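Local coordinates for uncharacterized protein (Sulfolobus solfataricus P2, PDB 2QS7), which is of unknown function but belongs to the DsrE/DsrF-like family and is a putative oxidoreductase, probably working in sulfur or redox chemistry like its relatives, at residues A[8-13]-A[138-143]; A[12-17]-A[41-46]; A[21-26]-A[82-87]; A[25-30]-A[88-93]; A[102-107]-A[121-126]. One frame throughout, in Å; residues are numbered along the deposited sequence.

Contact 1 (A[8-13]-A[138-143]); sequences KKLSII and GGTTLF
Strands 9-13 and 140-143 lie next to each other in the parallel sheet of this alpha/beta fold, paired in register from Leu10 with Thr140 to Ile13 with Phe143. Backbone bonds run both ways: Thr140 N gives to Lys9 O at 3.0 Å, Ser11 N to Thr140 O, Leu142 N to Ser11 O, and Ile13 N to Leu142 O at 2.9 Å, the last nearly straight at 170°. On the face carrying Leu10, Ile12 and Leu142, Leu10 CD1 touches both Thr140 CG2 (3.8 Å) and Leu142 CD1 (4.1 Å). The face of Ser11 and Thr141 is more polar. There a water takes a bond from Ser11 OG at 2.7 Å and gives one to Thr140 O at 3.0 Å, so it ties the two strands beyond their backbone pairing; Ser11 OG also bonds Asn40 of the next strand. On the same face Ile13 keeps CG2 opposite its own backbone N (CG1 has chi1 -62°), and this methyl lies 3.8 Å from Phe143 CD2, meeting the ring obliquely. Lys9 bends at chi3, passes its CE by Gly139 N at 3.9 Å, and hands NZ to the carbonyls of Arg135 and Glu137. Strand 38-43 flanks 9-13 on its other edge, helix 19-34 packs Leu28 against Ile12 and Leu142, and helix 129-136 lies over Ser11 and Thr141.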
# COMPACT_ATOMS: atom_id res chain seq x y z
N LYS A 8 -20.22 -9.03 -4.01
CA LYS A 8 -18.89 -8.76 -3.49
C LYS A 8 -18.31 -7.53 -4.17
O LYS A 8 -18.54 -7.29 -5.35
CB LYS A 8 -17.97 -9.95 -3.74
CG LYS A 8 -18.41 -11.25 -3.02
CD LYS A 8 -17.27 -12.29 -3.11
CE LYS A 8 -17.49 -13.49 -2.20
NZ LYS A 8 -18.85 -14.06 -2.31
N LYS A 9 -17.50 -6.78 -3.44
CA LYS A 9 -16.97 -5.53 -3.96
C LYS A 9 -15.53 -5.36 -3.61
O LYS A 9 -15.11 -5.68 -2.50
CB LYS A 9 -17.81 -4.39 -3.35
CG LYS A 9 -17.42 -3.00 -3.76
CD LYS A 9 -18.55 -1.98 -3.34
CE LYS A 9 -18.74 -1.87 -1.87
NZ LYS A 9 -19.63 -0.72 -1.49
N LEU A 10 -14.78 -4.85 -4.58
CA LEU A 10 -13.38 -4.50 -4.43
C LEU A 10 -13.18 -3.05 -4.90
O LEU A 10 -13.59 -2.69 -5.99
CB LEU A 10 -12.52 -5.39 -5.31
CG LEU A 10 -11.02 -5.10 -5.34
CD1 LEU A 10 -10.37 -5.30 -3.97
CD2 LEU A 10 -10.35 -6.01 -6.41
N SER A 11 -12.55 -2.25 -4.06
CA SER A 11 -12.24 -0.88 -4.40
C SER A 11 -10.75 -0.66 -4.23
O SER A 11 -10.15 -1.09 -3.24
CB SER A 11 -13.06 0.10 -3.55
OG SER A 11 -14.49 -0.14 -3.66
N ILE A 12 -10.15 0.01 -5.19
CA ILE A 12 -8.70 0.23 -5.14
C ILE A 12 -8.36 1.67 -5.41
O ILE A 12 -8.86 2.25 -6.38
CB ILE A 12 -7.97 -0.60 -6.24
CG1 ILE A 12 -8.34 -2.09 -6.12
CG2 ILE A 12 -6.43 -0.38 -6.17
CD1 ILE A 12 -7.65 -2.93 -7.23
N ILE A 13 -7.53 2.24 -4.53
CA ILE A 13 -6.98 3.58 -4.73
C ILE A 13 -5.67 3.33 -5.45
O ILE A 13 -4.72 2.73 -4.91
CB ILE A 13 -6.71 4.36 -3.44
CG1 ILE A 13 -8.01 4.58 -2.68
CG2 ILE A 13 -6.02 5.73 -3.73
CD1 ILE A 13 -7.81 5.22 -1.27
N GLY A 138 -18.04 -1.17 2.93
CA GLY A 138 -18.61 -2.50 2.97
C GLY A 138 -17.89 -3.53 2.13
O GLY A 138 -18.21 -4.70 2.25
N GLY A 139 -16.93 -3.15 1.31
CA GLY A 139 -16.20 -4.15 0.51
C GLY A 139 -14.73 -4.19 0.91
O GLY A 139 -14.32 -3.54 1.87
N THR A 140 -13.93 -4.93 0.15
CA THR A 140 -12.51 -4.95 0.36
C THR A 140 -11.96 -3.72 -0.30
O THR A 140 -12.35 -3.40 -1.42
CB THR A 140 -11.96 -6.23 -0.27
OG1 THR A 140 -12.47 -7.31 0.51
CG2 THR A 140 -10.47 -6.24 -0.25
N THR A 141 -11.05 -3.04 0.39
CA THR A 141 -10.43 -1.79 -0.14
C THR A 141 -8.95 -1.81 0.04
O THR A 141 -8.48 -2.23 1.10
CB THR A 141 -10.99 -0.51 0.56
OG1 THR A 141 -12.43 -0.52 0.50
CG2 THR A 141 -10.48 0.73 -0.11
N LEU A 142 -8.24 -1.46 -1.03
CA LEU A 142 -6.76 -1.50 -1.10
C LEU A 142 -6.21 -0.18 -1.57
O LEU A 142 -6.87 0.51 -2.36
CB LEU A 142 -6.30 -2.54 -2.11
CG LEU A 142 -6.81 -3.98 -1.92
CD1 LEU A 142 -6.39 -4.80 -3.11
CD2 LEU A 142 -6.35 -4.60 -0.60
N PHE A 143 -5.02 0.16 -1.09
CA PHE A 143 -4.26 1.33 -1.52
C PHE A 143 -2.99 0.77 -2.15
O PHE A 143 -2.19 0.07 -1.46
CB PHE A 143 -3.93 2.24 -0.33
CG PHE A 143 -3.22 3.51 -0.71
CD1 PHE A 143 -1.85 3.51 -0.97
CD2 PHE A 143 -3.92 4.69 -0.80
CE1 PHE A 143 -1.22 4.68 -1.29
CE2 PHE A 143 -3.30 5.86 -1.14
CZ PHE A 143 -1.96 5.87 -1.38
O HOH W 1 -14.85 -1.76 -1.54

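Contact 2 (A[12-17]-A[41-46]); sequences IIVFSG and LFFTFW
Val14 N gives the shortest bond here, 2.8 Å to Phe42 O, with the donor tilted 32° from the carbonyl plane. Phe42 N to Ile12 O and Thr44 N to Val14 O, the latter 3.1 Å and from above its carbonyl plane, complete the parallel pairing. Leu41 CD2 rests 3.9 Å from Ile12 CB, the two side chains pointing the same way. Val14 sets its CB over one face of the Phe43 ring, 4.1 Å from the centroid, a CH-pi contact. Ile13 CG2 and Thr44 CG2 are packed tightly at 3.5 Å. Beyond the strands, Phe15, Phe45 and Trp46 form an aromatic cluster. Phe15 holds its ring opposite the backbone N (chi1 170°), where Trp46 turns an edge toward its face in an offset edge-to-face pair, planes 75° apart, and Phe45 CG comes obliquely to within 3.6 Å of Phe15 CE1. With a serine in place of Phe15, Trp46 would probably lose the ring its edge leans on and Phe45 would be left freer to turn. The two strands belong to the beta-alpha-beta unit of strand 9-14, helix 19-34 and strand 38-43: the helix packs against Val14 and Leu41, while strand 99-105 borders 38-43 on the far edge.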
# COMPACT_ATOMS: atom_id res chain seq x y z
N ILE A 12 -10.15 0.01 -5.19
CA ILE A 12 -8.70 0.23 -5.14
C ILE A 12 -8.36 1.67 -5.41
O ILE A 12 -8.86 2.25 -6.38
CB ILE A 12 -7.97 -0.60 -6.24
CG1 ILE A 12 -8.34 -2.09 -6.12
CG2 ILE A 12 -6.43 -0.38 -6.17
CD1 ILE A 12 -7.65 -2.93 -7.23
N ILE A 13 -7.53 2.24 -4.53
CA ILE A 13 -6.98 3.58 -4.73
C ILE A 13 -5.67 3.33 -5.45
O ILE A 13 -4.72 2.73 -4.91
CB ILE A 13 -6.71 4.36 -3.44
CG1 ILE A 13 -8.01 4.58 -2.68
CG2 ILE A 13 -6.02 5.73 -3.73
CD1 ILE A 13 -7.81 5.22 -1.27
N VAL A 14 -5.65 3.73 -6.71
CA VAL A 14 -4.46 3.52 -7.57
C VAL A 14 -3.65 4.77 -7.46
O VAL A 14 -3.84 5.74 -8.22
CB VAL A 14 -4.84 3.22 -9.04
CG1 VAL A 14 -3.58 2.90 -9.87
CG2 VAL A 14 -5.87 2.07 -9.13
N PHE A 15 -2.76 4.77 -6.47
CA PHE A 15 -1.86 5.90 -6.22
C PHE A 15 -0.59 5.84 -7.03
O PHE A 15 -0.06 6.90 -7.51
CB PHE A 15 -1.49 5.88 -4.73
CG PHE A 15 -0.41 6.82 -4.35
CD1 PHE A 15 -0.70 8.12 -4.00
CD2 PHE A 15 0.91 6.42 -4.34
CE1 PHE A 15 0.31 8.97 -3.66
CE2 PHE A 15 1.88 7.27 -3.98
CZ PHE A 15 1.59 8.54 -3.65
N SER A 16 -0.06 4.62 -7.15
CA SER A 16 1.23 4.41 -7.85
C SER A 16 1.11 4.47 -9.37
O SER A 16 0.04 4.28 -9.94
CB SER A 16 1.84 3.08 -7.42
OG SER A 16 1.97 3.04 -6.00
N GLY A 17 2.24 4.78 -10.02
CA GLY A 17 2.27 4.91 -11.46
C GLY A 17 3.35 4.09 -12.15
O GLY A 17 3.53 4.24 -13.33
N LEU A 41 -12.28 1.62 -9.22
CA LEU A 41 -10.90 2.09 -9.23
C LEU A 41 -10.89 3.59 -9.11
O LEU A 41 -11.63 4.29 -9.81
CB LEU A 41 -10.20 1.68 -10.52
CG LEU A 41 -10.19 0.17 -10.85
CD1 LEU A 41 -9.57 -0.05 -12.26
CD2 LEU A 41 -9.45 -0.62 -9.81
N PHE A 42 -10.03 4.09 -8.23
CA PHE A 42 -9.87 5.52 -8.03
C PHE A 42 -8.42 5.90 -8.30
O PHE A 42 -7.51 5.59 -7.52
CB PHE A 42 -10.23 5.92 -6.61
CG PHE A 42 -10.17 7.40 -6.37
CD1 PHE A 42 -11.06 8.24 -6.99
CD2 PHE A 42 -9.23 7.95 -5.52
CE1 PHE A 42 -11.00 9.60 -6.75
CE2 PHE A 42 -9.20 9.28 -5.29
CZ PHE A 42 -10.06 10.10 -5.89
N PHE A 43 -8.19 6.58 -9.43
CA PHE A 43 -6.84 6.96 -9.81
C PHE A 43 -6.49 8.31 -9.25
O PHE A 43 -7.17 9.29 -9.52
CB PHE A 43 -6.67 6.95 -11.32
CG PHE A 43 -6.71 5.59 -11.90
CD1 PHE A 43 -7.92 4.96 -12.13
CD2 PHE A 43 -5.54 4.93 -12.25
CE1 PHE A 43 -7.97 3.69 -12.68
CE2 PHE A 43 -5.58 3.63 -12.80
CZ PHE A 43 -6.82 3.02 -13.01
N THR A 44 -5.41 8.35 -8.50
CA THR A 44 -4.98 9.55 -7.82
C THR A 44 -3.46 9.68 -7.93
O THR A 44 -2.76 8.72 -8.22
CB THR A 44 -5.47 9.52 -6.36
OG1 THR A 44 -5.29 10.81 -5.78
CG2 THR A 44 -4.72 8.44 -5.52
N PHE A 45 -2.97 10.88 -7.73
CA PHE A 45 -1.53 11.15 -7.84
C PHE A 45 -0.90 10.51 -9.06
O PHE A 45 -1.29 10.82 -10.17
CB PHE A 45 -0.81 10.75 -6.53
CG PHE A 45 -0.97 11.77 -5.44
CD1 PHE A 45 -2.13 11.78 -4.64
CD2 PHE A 45 -0.01 12.77 -5.26
CE1 PHE A 45 -2.30 12.78 -3.65
CE2 PHE A 45 -0.17 13.76 -4.27
CZ PHE A 45 -1.31 13.76 -3.47
N TRP A 46 0.05 9.62 -8.86
CA TRP A 46 0.81 9.06 -9.97
C TRP A 46 -0.03 8.17 -10.86
O TRP A 46 0.22 8.05 -12.07
CB TRP A 46 2.02 8.30 -9.43
CG TRP A 46 2.75 9.06 -8.41
CD1 TRP A 46 3.00 8.69 -7.13
CD2 TRP A 46 3.29 10.38 -8.56
NE1 TRP A 46 3.70 9.68 -6.48
CE2 TRP A 46 3.87 10.73 -7.33
CE3 TRP A 46 3.34 11.29 -9.62
CZ2 TRP A 46 4.51 11.97 -7.13
CZ3 TRP A 46 3.95 12.51 -9.42
CH2 TRP A 46 4.54 12.84 -8.18

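Contact 3 (A[21-26]-A[82-87]); sequences KLMPVG and MKYPMW
Helix 21-26, kinked where Pro24 has no N-H to offer the preceding turn, comes to a CA-CA distance of 4.5 Å between Gly26 and Trp87, with no hydrogen bond between the segments. Trp87 carries the contact: with chi1 at 74° its CG sits between its own backbone N and carbonyl carbon, and the indole swings across Leu22. Leu22 CB lies over the face of the five-membered ring, 3.8 Å from its centroid and only 9° off the normal, while Leu22 CD1 reaches Trp87 NE1 at 3.7 Å. The loop itself starts from a Schellman motif at Lys83, which ends helix 72-81, and runs to Met86, the N-cap position of helix 87-97. Met23, a selenomethionine, bends at chi2 and chi3, bringing SE within 4.1 Å of Trp87 CB and CE 3.8 Å from Tyr84 CE2, which it meets obliquely. A glycine in place of Trp87 would probably leave Leu22 CB without the ring face it rests on and Met23 SE without its neighbour CB. Phe111 of the second subunit packs edge-to-face with the Tyr84 ring.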
# COMPACT_ATOMS: atom_id res chain seq x y z
N LYS A 21 3.38 -1.83 -10.37
CA LYS A 21 2.20 -1.66 -9.52
C LYS A 21 0.92 -1.58 -10.35
O LYS A 21 -0.14 -2.00 -9.91
CB LYS A 21 2.35 -0.48 -8.58
CG LYS A 21 3.45 -0.72 -7.54
CD LYS A 21 3.12 -0.11 -6.19
CE LYS A 21 4.26 -0.27 -5.18
NZ LYS A 21 4.01 0.44 -3.87
N LEU A 22 1.02 -1.08 -11.57
CA LEU A 22 -0.15 -1.00 -12.42
C LEU A 22 -0.57 -2.40 -12.88
O LEU A 22 -1.75 -2.64 -13.05
CB LEU A 22 0.11 -0.07 -13.61
CG LEU A 22 0.24 1.43 -13.29
CD1 LEU A 22 0.84 2.21 -14.46
CD2 LEU A 22 -1.12 2.00 -12.86
N MSE A 23 0.38 -3.32 -13.08
CA MSE A 23 0.02 -4.70 -13.47
C MSE A 23 -0.91 -5.39 -12.48
O MSE A 23 -1.92 -5.93 -12.89
CB MSE A 23 1.26 -5.55 -13.74
CG MSE A 23 1.93 -5.34 -15.11
SE MSE A 23 0.73 -5.66 -16.64
CE MSE A 23 -0.33 -7.22 -16.00
N PRO A 24 -0.55 -5.43 -11.18
CA PRO A 24 -1.44 -5.93 -10.14
C PRO A 24 -2.83 -5.30 -10.21
O PRO A 24 -3.84 -5.97 -9.97
CB PRO A 24 -0.75 -5.50 -8.85
CG PRO A 24 0.61 -5.31 -9.16
CD PRO A 24 0.76 -5.07 -10.63
N VAL A 25 -2.90 -3.98 -10.44
CA VAL A 25 -4.22 -3.30 -10.57
C VAL A 25 -5.01 -3.96 -11.69
O VAL A 25 -6.15 -4.32 -11.50
CB VAL A 25 -4.07 -1.79 -10.86
CG1 VAL A 25 -5.44 -1.18 -11.31
CG2 VAL A 25 -3.51 -1.08 -9.61
N GLY A 26 -4.37 -4.17 -12.84
CA GLY A 26 -5.03 -4.85 -13.96
C GLY A 26 -5.46 -6.29 -13.65
O GLY A 26 -6.56 -6.71 -14.00
N MSE A 82 4.65 -14.15 -23.21
CA MSE A 82 3.34 -14.78 -23.02
C MSE A 82 2.23 -13.97 -23.71
O MSE A 82 1.07 -14.39 -23.72
CB MSE A 82 2.99 -14.89 -21.53
CG MSE A 82 3.65 -15.98 -20.73
SE MSE A 82 3.12 -15.69 -18.84
CE MSE A 82 1.12 -15.61 -18.95
N LYS A 83 2.58 -12.81 -24.27
CA LYS A 83 1.61 -11.90 -24.90
C LYS A 83 0.59 -11.49 -23.85
O LYS A 83 -0.61 -11.42 -24.11
CB LYS A 83 0.93 -12.55 -26.10
CG LYS A 83 1.90 -13.08 -27.14
CD LYS A 83 1.17 -13.76 -28.26
CE LYS A 83 2.15 -14.34 -29.26
NZ LYS A 83 1.45 -15.13 -30.30
N TYR A 84 1.09 -11.20 -22.66
CA TYR A 84 0.22 -10.85 -21.57
C TYR A 84 -0.31 -9.44 -21.85
O TYR A 84 0.46 -8.56 -22.19
CB TYR A 84 0.98 -10.96 -20.24
CG TYR A 84 0.05 -11.28 -19.11
CD1 TYR A 84 -0.31 -12.61 -18.85
CD2 TYR A 84 -0.53 -10.28 -18.34
CE1 TYR A 84 -1.21 -12.93 -17.83
CE2 TYR A 84 -1.42 -10.58 -17.31
CZ TYR A 84 -1.75 -11.90 -17.06
OH TYR A 84 -2.63 -12.19 -16.05
N PRO A 85 -1.64 -9.22 -21.74
CA PRO A 85 -2.19 -7.87 -22.00
C PRO A 85 -1.63 -6.79 -21.10
O PRO A 85 -1.19 -7.09 -19.98
CB PRO A 85 -3.70 -8.02 -21.72
CG PRO A 85 -3.98 -9.47 -21.62
CD PRO A 85 -2.69 -10.21 -21.42
N MSE A 86 -1.65 -5.54 -21.57
CA MSE A 86 -1.20 -4.39 -20.78
C MSE A 86 -2.24 -4.15 -19.68
O MSE A 86 -3.42 -4.51 -19.83
CB MSE A 86 -1.06 -3.13 -21.67
CG MSE A 86 -0.14 -3.36 -22.90
SE MSE A 86 0.08 -1.83 -24.19
CE MSE A 86 1.45 -0.79 -23.32
N TRP A 87 -1.81 -3.54 -18.59
CA TRP A 87 -2.69 -3.30 -17.48
C TRP A 87 -4.00 -2.61 -17.84
O TRP A 87 -5.07 -2.98 -17.32
CB TRP A 87 -1.94 -2.52 -16.40
CG TRP A 87 -1.72 -1.09 -16.72
CD1 TRP A 87 -0.66 -0.54 -17.34
CD2 TRP A 87 -2.61 -0.02 -16.42
NE1 TRP A 87 -0.82 0.81 -17.45
CE2 TRP A 87 -2.02 1.16 -16.89
CE3 TRP A 87 -3.85 0.05 -15.77
CZ2 TRP A 87 -2.61 2.40 -16.75
CZ3 TRP A 87 -4.45 1.30 -15.64
CH2 TRP A 87 -3.83 2.46 -16.14

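Contact 4 (A[25-30]-A[88-93]); sequences VGILTS and HQLVQQ
This is close helix-helix packing between 25-30 and 88-93, two helices running nearly the same way beside the parallel sheet, their axes 7.9 Å apart and crossing at 19°. Gly26 makes the closeness possible: its CA lies 5.2 Å from that of Leu90, and a side chain there would press on Leu90 CD1. Leu90 fills the place: its CB lies 3.6 Å from Gly26 O, and with CG anti to the carbonyl carbon (chi1 -68°) Leu90 CD1 comes to 3.7 Å from Gly26 C. The two methyls then part: CD1 runs alongside Ile27 CG1, while Leu90 CD2 approaches Ser30 OG at 4.0 Å. Closer to the sheet, Val91 CG2 faces Gly26 CA at 4.2 Å, and Val91 also packs on Leu41 and Val102 of the strands. Thr29 turns its hydroxyl back into its own helix, OG1 giving a 2.8 Å bond to Val25 O. That carbonyl also takes Thr29 N, and the two donors come from opposite faces of its plane. No hydrogen bond crosses between the helices. Their hold on each other is therefore a matter of shape, mainly leucine and valine carbons against glycine backbone, with Ile27 and Ser30 beside Leu90, while the threonine hydroxyl gives its proton within its own helix.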
# COMPACT_ATOMS: atom_id res chain seq x y z
N VAL A 25 -2.90 -3.98 -10.44
CA VAL A 25 -4.22 -3.30 -10.57
C VAL A 25 -5.01 -3.96 -11.69
O VAL A 25 -6.15 -4.32 -11.50
CB VAL A 25 -4.07 -1.79 -10.86
CG1 VAL A 25 -5.44 -1.18 -11.31
CG2 VAL A 25 -3.51 -1.08 -9.61
N GLY A 26 -4.37 -4.17 -12.84
CA GLY A 26 -5.03 -4.85 -13.96
C GLY A 26 -5.46 -6.29 -13.65
O GLY A 26 -6.56 -6.71 -14.00
N ILE A 27 -4.58 -7.03 -12.98
CA ILE A 27 -4.82 -8.44 -12.68
C ILE A 27 -5.91 -8.56 -11.61
O ILE A 27 -6.78 -9.40 -11.71
CB ILE A 27 -3.50 -9.15 -12.24
CG1 ILE A 27 -2.52 -9.21 -13.41
CG2 ILE A 27 -3.79 -10.55 -11.73
CD1 ILE A 27 -1.12 -9.52 -12.98
N LEU A 28 -5.85 -7.73 -10.59
CA LEU A 28 -6.91 -7.75 -9.57
C LEU A 28 -8.25 -7.40 -10.19
O LEU A 28 -9.25 -8.02 -9.90
CB LEU A 28 -6.62 -6.73 -8.48
CG LEU A 28 -5.65 -7.16 -7.40
CD1 LEU A 28 -5.01 -5.93 -6.78
CD2 LEU A 28 -6.41 -8.00 -6.36
N THR A 29 -8.26 -6.34 -11.01
CA THR A 29 -9.51 -5.90 -11.60
C THR A 29 -10.12 -6.98 -12.47
O THR A 29 -11.30 -7.27 -12.38
CB THR A 29 -9.31 -4.64 -12.41
OG1 THR A 29 -8.81 -3.62 -11.54
CG2 THR A 29 -10.61 -4.18 -13.04
N SER A 30 -9.28 -7.57 -13.31
CA SER A 30 -9.69 -8.58 -14.27
C SER A 30 -10.20 -9.82 -13.57
O SER A 30 -11.27 -10.35 -13.90
CB SER A 30 -8.49 -8.94 -15.15
OG SER A 30 -8.87 -9.69 -16.28
N HIS A 88 -3.93 -1.60 -18.69
CA HIS A 88 -5.14 -0.86 -19.05
C HIS A 88 -6.08 -1.67 -19.93
O HIS A 88 -7.27 -1.43 -19.90
CB HIS A 88 -4.83 0.49 -19.69
CG HIS A 88 -3.91 0.40 -20.86
ND1 HIS A 88 -4.35 0.11 -22.13
CD2 HIS A 88 -2.57 0.59 -20.95
CE1 HIS A 88 -3.32 0.11 -22.96
NE2 HIS A 88 -2.23 0.39 -22.27
N GLN A 89 -5.54 -2.59 -20.72
CA GLN A 89 -6.36 -3.47 -21.53
C GLN A 89 -7.12 -4.42 -20.63
O GLN A 89 -8.27 -4.71 -20.86
CB GLN A 89 -5.50 -4.26 -22.51
CG GLN A 89 -4.81 -3.36 -23.53
CD GLN A 89 -3.89 -4.12 -24.46
OE1 GLN A 89 -3.33 -5.17 -24.13
NE2 GLN A 89 -3.73 -3.57 -25.66
N LEU A 90 -6.46 -4.89 -19.57
CA LEU A 90 -7.12 -5.74 -18.59
C LEU A 90 -8.27 -4.98 -17.92
O LEU A 90 -9.34 -5.56 -17.68
CB LEU A 90 -6.14 -6.27 -17.54
CG LEU A 90 -5.07 -7.28 -17.97
CD1 LEU A 90 -4.09 -7.53 -16.82
CD2 LEU A 90 -5.66 -8.60 -18.47
N VAL A 91 -8.07 -3.70 -17.64
CA VAL A 91 -9.15 -2.92 -17.01
C VAL A 91 -10.33 -2.73 -18.00
O VAL A 91 -11.50 -2.99 -17.64
CB VAL A 91 -8.65 -1.59 -16.45
CG1 VAL A 91 -9.82 -0.77 -15.90
CG2 VAL A 91 -7.62 -1.88 -15.36
N GLN A 92 -10.02 -2.35 -19.23
CA GLN A 92 -11.06 -2.12 -20.21
C GLN A 92 -11.83 -3.40 -20.50
O GLN A 92 -13.05 -3.37 -20.63
CB GLN A 92 -10.49 -1.50 -21.50
CG GLN A 92 -11.52 -1.28 -22.62
CD GLN A 92 -12.81 -0.56 -22.17
OE1 GLN A 92 -13.92 -1.07 -22.39
NE2 GLN A 92 -12.67 0.60 -21.54
N GLN A 93 -11.13 -4.52 -20.60
CA GLN A 93 -11.79 -5.81 -20.85
C GLN A 93 -12.67 -6.15 -19.66
O GLN A 93 -13.76 -6.69 -19.82
CB GLN A 93 -10.79 -6.95 -21.09

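Contact 5 (A[102-107]-A[121-126]); sequences VFACST and EFVDDV
The Phe122 ring has Val102 CG1 on one face, 4.2 Å above the plane and offset toward the rim, while the Phe103 ring is met obliquely by Asp125 CB, 3.9 Å from Phe103 CD1, with the Asp125 carboxylate turned 37° from the ring plane. The carboxylate of Asp124 binds the strand directly: OD2 takes Val102 N through its anti lone pair at 2.8 Å, the bond nearly straight at 171°. Asp124 N returns a bond to Val102 O at 2.7 Å, so one residue grips both polar backbone atoms of Val102, and Lys95 forms a salt bridge with Asp124 OD1. From there the chain enters the parallel pairing of strand 125-127 with 99-105, part of a beta-alpha-beta unit whose intervening helix is 106-111; Ala104 N gives to Asp125 O at 2.9 Å, in the carbonyl plane. Val126 N gives a bond to Asp125 OD1, meeting it from above the carboxylate plane. On the face opposite Phe103, Ala104 CB touches both Val123 CG1 and Val126 CG2, and Val126 CG1 reaches Ser106 CB at 3.5 Å.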
# COMPACT_ATOMS: atom_id res chain seq x y z
N VAL A 102 -14.34 3.36 -13.20
CA VAL A 102 -13.06 4.03 -13.15
C VAL A 102 -13.30 5.47 -12.83
O VAL A 102 -14.01 6.17 -13.57
CB VAL A 102 -12.34 3.88 -14.49
CG1 VAL A 102 -11.01 4.65 -14.53
CG2 VAL A 102 -12.12 2.40 -14.77
N PHE A 103 -12.73 5.91 -11.73
CA PHE A 103 -12.84 7.28 -11.26
C PHE A 103 -11.47 7.96 -11.23
O PHE A 103 -10.48 7.33 -10.96
CB PHE A 103 -13.40 7.30 -9.83
CG PHE A 103 -14.77 6.73 -9.72
CD1 PHE A 103 -15.88 7.47 -10.09
CD2 PHE A 103 -14.95 5.43 -9.32
CE1 PHE A 103 -17.15 6.95 -10.01
CE2 PHE A 103 -16.21 4.90 -9.22
CZ PHE A 103 -17.32 5.66 -9.57
N ALA A 104 -11.48 9.26 -11.49
CA ALA A 104 -10.31 10.09 -11.45
C ALA A 104 -10.47 11.05 -10.27
O ALA A 104 -11.53 11.61 -10.06
CB ALA A 104 -10.16 10.91 -12.80
N CYS A 105 -9.39 11.22 -9.52
CA CYS A 105 -9.33 12.10 -8.37
C CYS A 105 -9.28 13.57 -8.74
O CYS A 105 -8.33 14.02 -9.38
CB CYS A 105 -8.05 11.77 -7.61
SG CYS A 105 -7.62 12.92 -6.30
N SER A 106 -10.27 14.33 -8.31
CA SER A 106 -10.35 15.74 -8.65
C SER A 106 -9.25 16.58 -8.01
O SER A 106 -8.82 17.55 -8.61
CB SER A 106 -11.72 16.30 -8.30
OG SER A 106 -12.01 16.10 -6.93
N THR A 107 -8.78 16.22 -6.82
CA THR A 107 -7.73 17.01 -6.13
C THR A 107 -6.38 16.94 -6.85
O THR A 107 -5.74 17.96 -7.09
CB THR A 107 -7.56 16.58 -4.67
OG1 THR A 107 -8.81 16.75 -4.01
CG2 THR A 107 -6.53 17.45 -3.95
N GLU A 121 -10.65 7.69 -22.23
CA GLU A 121 -12.10 7.60 -22.45
C GLU A 121 -12.79 6.71 -21.44
O GLU A 121 -13.96 6.92 -21.13
CB GLU A 121 -12.39 7.05 -23.85
CG GLU A 121 -11.82 7.90 -25.00
CD GLU A 121 -12.43 9.30 -25.11
OE1 GLU A 121 -13.54 9.52 -24.54
OE2 GLU A 121 -11.82 10.18 -25.78
N PHE A 122 -12.07 5.72 -20.94
CA PHE A 122 -12.64 4.76 -20.04
C PHE A 122 -12.87 5.28 -18.62
O PHE A 122 -13.33 4.54 -17.78
CB PHE A 122 -11.85 3.44 -20.10
CG PHE A 122 -10.59 3.39 -19.27
CD1 PHE A 122 -9.93 4.53 -18.84
CD2 PHE A 122 -10.01 2.17 -19.01
CE1 PHE A 122 -8.77 4.43 -18.09
CE2 PHE A 122 -8.83 2.07 -18.26
CZ PHE A 122 -8.22 3.20 -17.81
N VAL A 123 -12.52 6.54 -18.35
CA VAL A 123 -12.79 7.13 -17.04
C VAL A 123 -14.27 7.47 -17.02
O VAL A 123 -14.78 8.13 -17.92
CB VAL A 123 -11.97 8.40 -16.81
CG1 VAL A 123 -12.44 9.14 -15.54
CG2 VAL A 123 -10.47 8.05 -16.77
N ASP A 124 -14.95 6.99 -16.01
CA ASP A 124 -16.38 7.19 -15.86
C ASP A 124 -16.71 8.52 -15.20
O ASP A 124 -17.68 9.15 -15.56
CB ASP A 124 -16.97 6.02 -15.05
CG ASP A 124 -16.81 4.71 -15.79
OD1 ASP A 124 -17.33 4.65 -16.92
OD2 ASP A 124 -16.15 3.77 -15.30
N ASP A 125 -15.93 8.96 -14.23
CA ASP A 125 -16.25 10.20 -13.57
C ASP A 125 -15.06 10.74 -12.80
O ASP A 125 -14.12 10.02 -12.54
CB ASP A 125 -17.42 10.00 -12.60
CG ASP A 125 -18.20 11.29 -12.34
OD1 ASP A 125 -17.78 12.39 -12.80
OD2 ASP A 125 -19.26 11.19 -11.67
N VAL A 126 -15.13 12.03 -12.47
CA VAL A 126 -14.11 12.73 -11.70
C VAL A 126 -14.78 13.00 -10.38
O VAL A 126 -15.86 13.61 -10.35
CB VAL A 126 -13.68 14.08 -12.34
CG1 VAL A 126 -12.89 14.94 -11.35
CG2 VAL A 126 -12.86 13.84 -13.59

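In the fold
Contacts 1, 2 and 5 all belong to one parallel sheet. Contacts 1 and 2 share strand 9-14 and hold its two edges, while contact 5 joins the strand outermost within this chain, 125-127, to 99-105, which itself pairs with strand 38-43 of contact 2. Contacts 3 and 4 share Val25 and Gly26 of helix 19-34 and pack it against the loop before helix 87-97 and that helix itself. Contacts 1, 2 and 3 are buried, contact 2 wholly so; contacts 4 and 5 are partly buried. Chemistry follows place: the strand pairs rest on backbone bonds, with a water added in contact 1, an aromatic cluster in contact 2 and carboxylates at the more exposed edge in contact 5, whereas contacts 3 and 4 have no hydrogen bond between their segments.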